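Long-range contact in endopolygalacturonase (Chondrostereum purpureum, PDB 1K5C), which probably hydrolyses the alpha-1,4-linked galacturonan backbone of pectin at internal bonds, as a parallel beta-helical glycoside hydrolase of family 28: residues N171-N183 and H195-S209. Sequence-based numbering, arbitrary orientation. Where two conformers were deposited one is given.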
# COMPACT_ATOMS: atom_id res chain seq x y z
N ASN A 171 -3.50 9.52 -4.23
CA ASN A 171 -4.63 8.61 -4.43
C ASN A 171 -5.77 8.96 -3.49
O ASN A 171 -5.84 10.08 -2.98
CB ASN A 171 -4.17 7.14 -4.31
CG ASN A 171 -3.86 6.80 -2.88
OD1 ASN A 171 -3.68 7.71 -2.05
ND2 ASN A 171 -3.75 5.50 -2.57
N GLN A 172 -6.70 7.99 -3.34
CA GLN A 172 -7.93 8.18 -2.57
C GLN A 172 -8.13 7.08 -1.53
O GLN A 172 -9.22 6.96 -0.96
CB GLN A 172 -9.20 8.28 -3.45
CG GLN A 172 -9.15 9.41 -4.45
CD GLN A 172 -8.23 9.18 -5.62
OE1 GLN A 172 -7.49 10.17 -6.04
NE2 GLN A 172 -8.24 8.05 -6.23
N ASP A 173 -7.12 6.26 -1.28
CA ASP A 173 -7.23 5.20 -0.27
C ASP A 173 -5.84 4.97 0.32
O ASP A 173 -4.98 5.85 0.23
CB ASP A 173 -7.91 3.93 -0.87
CG ASP A 173 -8.66 3.12 0.18
OD1 ASP A 173 -8.01 2.58 1.10
OD2 ASP A 173 -9.89 3.02 0.07
N ASP A 174 -5.63 3.83 0.94
CA ASP A 174 -4.34 3.60 1.62
C ASP A 174 -3.19 3.86 0.65
O ASP A 174 -3.17 3.39 -0.47
CB ASP A 174 -4.29 2.16 2.15
CG ASP A 174 -5.26 1.94 3.30
OD1 ASP A 174 -5.45 2.89 4.06
OD2 ASP A 174 -5.73 0.80 3.45
N CYS A 175 -2.17 4.56 1.15
CA CYS A 175 -0.93 4.72 0.40
C CYS A 175 -0.26 3.34 0.19
O CYS A 175 0.13 2.96 -0.91
CB CYS A 175 -0.07 5.72 1.18
SG CYS A 175 1.47 6.13 0.36
N ILE A 176 -0.19 2.64 1.31
CA ILE A 176 0.18 1.21 1.37
C ILE A 176 -0.81 0.57 2.34
O ILE A 176 -1.18 1.19 3.34
CB ILE A 176 1.65 0.97 1.83
CG1 ILE A 176 1.96 -0.53 1.88
CG2 ILE A 176 1.99 1.70 3.13
CD1 ILE A 176 3.46 -0.83 2.01
N ALA A 177 -1.18 -0.68 2.01
CA ALA A 177 -1.88 -1.54 2.96
C ALA A 177 -1.07 -2.84 3.04
O ALA A 177 -0.93 -3.56 2.05
CB ALA A 177 -3.31 -1.83 2.55
N ILE A 178 -0.52 -3.11 4.24
CA ILE A 178 0.23 -4.33 4.47
C ILE A 178 -0.75 -5.32 5.09
O ILE A 178 -1.22 -5.16 6.21
CB ILE A 178 1.41 -4.07 5.42
CG1 ILE A 178 2.39 -3.03 4.83
CG2 ILE A 178 2.11 -5.40 5.70
CD1 ILE A 178 3.43 -2.54 5.80
N ASN A 179 -1.11 -6.35 4.29
CA ASN A 179 -2.19 -7.25 4.65
C ASN A 179 -1.74 -8.61 5.19
O ASN A 179 -2.54 -9.28 5.85
CB ASN A 179 -3.10 -7.44 3.42
CG ASN A 179 -3.78 -6.13 3.03
OD1 ASN A 179 -3.87 -5.80 1.82
ND2 ASN A 179 -4.22 -5.40 4.01
N ASP A 180 -0.51 -9.01 4.89
CA ASP A 180 0.01 -10.29 5.34
C ASP A 180 1.52 -10.28 5.08
O ASP A 180 1.95 -9.68 4.08
CB ASP A 180 -0.63 -11.43 4.53
CG ASP A 180 -0.42 -12.81 5.11
OD1 ASP A 180 -0.31 -12.98 6.34
OD2 ASP A 180 -0.46 -13.79 4.29
N GLY A 181 2.29 -10.94 5.94
CA GLY A 181 3.70 -11.16 5.69
C GLY A 181 4.62 -10.63 6.78
O GLY A 181 4.24 -9.90 7.69
N ASN A 182 5.86 -11.10 6.67
CA ASN A 182 6.94 -10.80 7.59
C ASN A 182 8.05 -10.04 6.89
O ASN A 182 8.40 -10.35 5.76
CB ASN A 182 7.54 -12.11 8.15
CG ASN A 182 8.63 -11.85 9.18
OD1 ASN A 182 8.33 -11.33 10.28
ND2 ASN A 182 9.88 -12.15 8.86
N ASN A 183 8.65 -9.06 7.62
CA ASN A 183 9.87 -8.37 7.19
C ASN A 183 9.55 -7.45 5.99
O ASN A 183 9.94 -7.73 4.85
CB ASN A 183 11.00 -9.35 6.85
CG ASN A 183 12.24 -8.59 6.39
OD1 ASN A 183 12.47 -7.41 6.74
ND2 ASN A 183 13.03 -9.27 5.56
N HIS A 195 -5.51 7.67 2.37
CA HIS A 195 -5.84 7.26 3.72
C HIS A 195 -4.61 6.93 4.58
O HIS A 195 -4.77 6.34 5.65
CB HIS A 195 -6.82 6.07 3.71
CG HIS A 195 -8.15 6.44 3.10
ND1 HIS A 195 -9.16 5.45 3.06
CD2 HIS A 195 -8.64 7.57 2.56
CE1 HIS A 195 -10.21 6.03 2.49
NE2 HIS A 195 -9.95 7.29 2.18
N GLY A 196 -3.42 7.36 4.13
CA GLY A 196 -2.27 7.18 5.00
C GLY A 196 -1.66 5.79 4.86
O GLY A 196 -1.85 5.05 3.90
N ILE A 197 -0.82 5.47 5.86
CA ILE A 197 0.00 4.26 5.84
C ILE A 197 -0.65 3.23 6.71
O ILE A 197 -0.76 3.43 7.94
CB ILE A 197 1.42 4.59 6.36
CG1 ILE A 197 2.08 5.63 5.42
CG2 ILE A 197 2.27 3.32 6.47
CD1 ILE A 197 3.40 6.18 5.94
N SER A 198 -1.10 2.10 6.11
CA SER A 198 -1.92 1.14 6.81
C SER A 198 -1.28 -0.23 6.90
O SER A 198 -0.67 -0.76 5.97
CB SER A 198 -3.26 1.01 6.12
OG SER A 198 -4.02 2.17 6.40
N ILE A 199 -1.59 -0.87 8.06
CA ILE A 199 -1.51 -2.33 8.22
C ILE A 199 -2.95 -2.80 8.29
O ILE A 199 -3.71 -2.34 9.15
CB ILE A 199 -0.71 -2.73 9.44
CG1 ILE A 199 0.78 -2.33 9.26
CG2 ILE A 199 -0.88 -4.21 9.73
CD1 ILE A 199 1.59 -2.42 10.55
N GLY A 200 -3.33 -3.72 7.39
CA GLY A 200 -4.67 -4.25 7.32
C GLY A 200 -5.52 -3.54 6.27
O GLY A 200 -5.06 -2.72 5.51
N SER A 201 -6.80 -3.92 6.22
CA SER A 201 -7.49 -4.70 7.23
C SER A 201 -6.98 -6.11 7.32
O SER A 201 -6.81 -6.83 6.31
CB SER A 201 -8.98 -4.75 6.78
OG SER A 201 -9.64 -5.61 7.62
N ILE A 202 -6.72 -6.52 8.56
CA ILE A 202 -6.27 -7.88 8.87
C ILE A 202 -7.48 -8.79 8.91
O ILE A 202 -8.44 -8.55 9.67
CB ILE A 202 -5.50 -7.88 10.21
CG1 ILE A 202 -4.26 -6.99 10.13
CG2 ILE A 202 -5.19 -9.31 10.63
CD1 ILE A 202 -3.16 -7.51 9.20
N ALA A 203 -7.43 -9.82 8.09
CA ALA A 203 -8.48 -10.84 7.96
C ALA A 203 -8.07 -12.13 8.65
O ALA A 203 -6.89 -12.36 9.01
CB ALA A 203 -8.72 -11.11 6.46
N THR A 204 -9.04 -13.03 8.80
CA THR A 204 -8.78 -14.33 9.39
C THR A 204 -7.59 -15.03 8.68
O THR A 204 -7.49 -15.06 7.44
CB THR A 204 -10.05 -15.18 9.27
OG1 THR A 204 -10.96 -14.59 10.24
CG2 THR A 204 -9.83 -16.66 9.58
N GLY A 205 -6.71 -15.58 9.53
CA GLY A 205 -5.57 -16.36 9.04
C GLY A 205 -4.40 -15.51 8.58
O GLY A 205 -3.41 -16.12 8.10
N LYS A 206 -4.45 -14.20 8.69
CA LYS A 206 -3.35 -13.35 8.20
C LYS A 206 -2.50 -12.86 9.36
O LYS A 206 -3.00 -12.57 10.46
CB LYS A 206 -3.97 -12.17 7.42
CG LYS A 206 -4.87 -12.64 6.24
CD LYS A 206 -4.18 -13.60 5.29
CE LYS A 206 -5.17 -13.96 4.16
NZ LYS A 206 -4.59 -15.05 3.33
N HIS A 207 -1.19 -12.74 9.08
CA HIS A 207 -0.23 -12.42 10.14
C HIS A 207 0.80 -11.46 9.56
O HIS A 207 1.53 -11.82 8.63
CB HIS A 207 0.54 -13.69 10.61
CG HIS A 207 -0.41 -14.74 11.12
ND1 HIS A 207 -0.89 -14.75 12.43
CD2 HIS A 207 -1.00 -15.79 10.46
CE1 HIS A 207 -1.74 -15.77 12.56
NE2 HIS A 207 -1.79 -16.41 11.41
N VAL A 208 0.83 -10.24 10.12
CA VAL A 208 1.81 -9.21 9.70
C VAL A 208 2.82 -9.09 10.83
O VAL A 208 2.45 -8.97 11.99
CB VAL A 208 1.11 -7.89 9.40
CG1 VAL A 208 2.12 -6.77 9.28
CG2 VAL A 208 0.27 -8.03 8.13
N SER A 209 4.13 -9.14 10.47
CA SER A 209 5.15 -9.05 11.52
C SER A 209 6.39 -8.38 10.99
O SER A 209 6.72 -8.43 9.80
CB SER A 209 5.49 -10.44 12.06
OG SER A 209 5.80 -11.35 11.00
O HOH W 1 -8.82 2.98 3.90
O HOH W 2 -5.31 -9.19 5.87
O HOH W 3 -2.30 -13.81 2.21
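With chi1 at -64°, His195 carries its imidazole beside its own backbone N and lays one ring face over the CA of Asp173, a CH-pi contact of 3.8 Å from CA to the ring centroid. In Asp173, CG anti to the backbone N (chi1 -152°) brings OD1 alongside His195 ND1, where a water joins them, 2.6 Å from ND1 and 2.9 Å from OD1; the anti lone pair of OD1 also takes the Asp174 N-H, steadying the carboxylate. With an alanine at His195, the water would probably keep Asp173 OD1 but lose its imidazole partner, and Asp173 CA the ring over it. Next along, Asp174 OD2 forms a salt bridge with Lys228.

Beyond this polar end, strands 176-179 and 197-202 run parallel in neighbouring coils of the beta-helix, Ile178 N bonding to Ser198 O and Gly200 N to Ile178 O. Glycine suits 196 and 200, where a CB would jam against the preceding carbonyl O. Beta-branched isoleucines suit the buried face, where Ile178 CG2 meets Val208 CG1 at 3.8 Å. At the corner, Asp180 OD1 takes the backbone N-H of His207 almost straight (2.9 Å, 175°), while a water links OD2 to Lys206 NZ.

Asp173 and His195 both bind galacturonate in this enzyme, and His195 is predicted to be catalytic; the water and CH-pi contact probably hold carboxylate and imidazole in relation to each other.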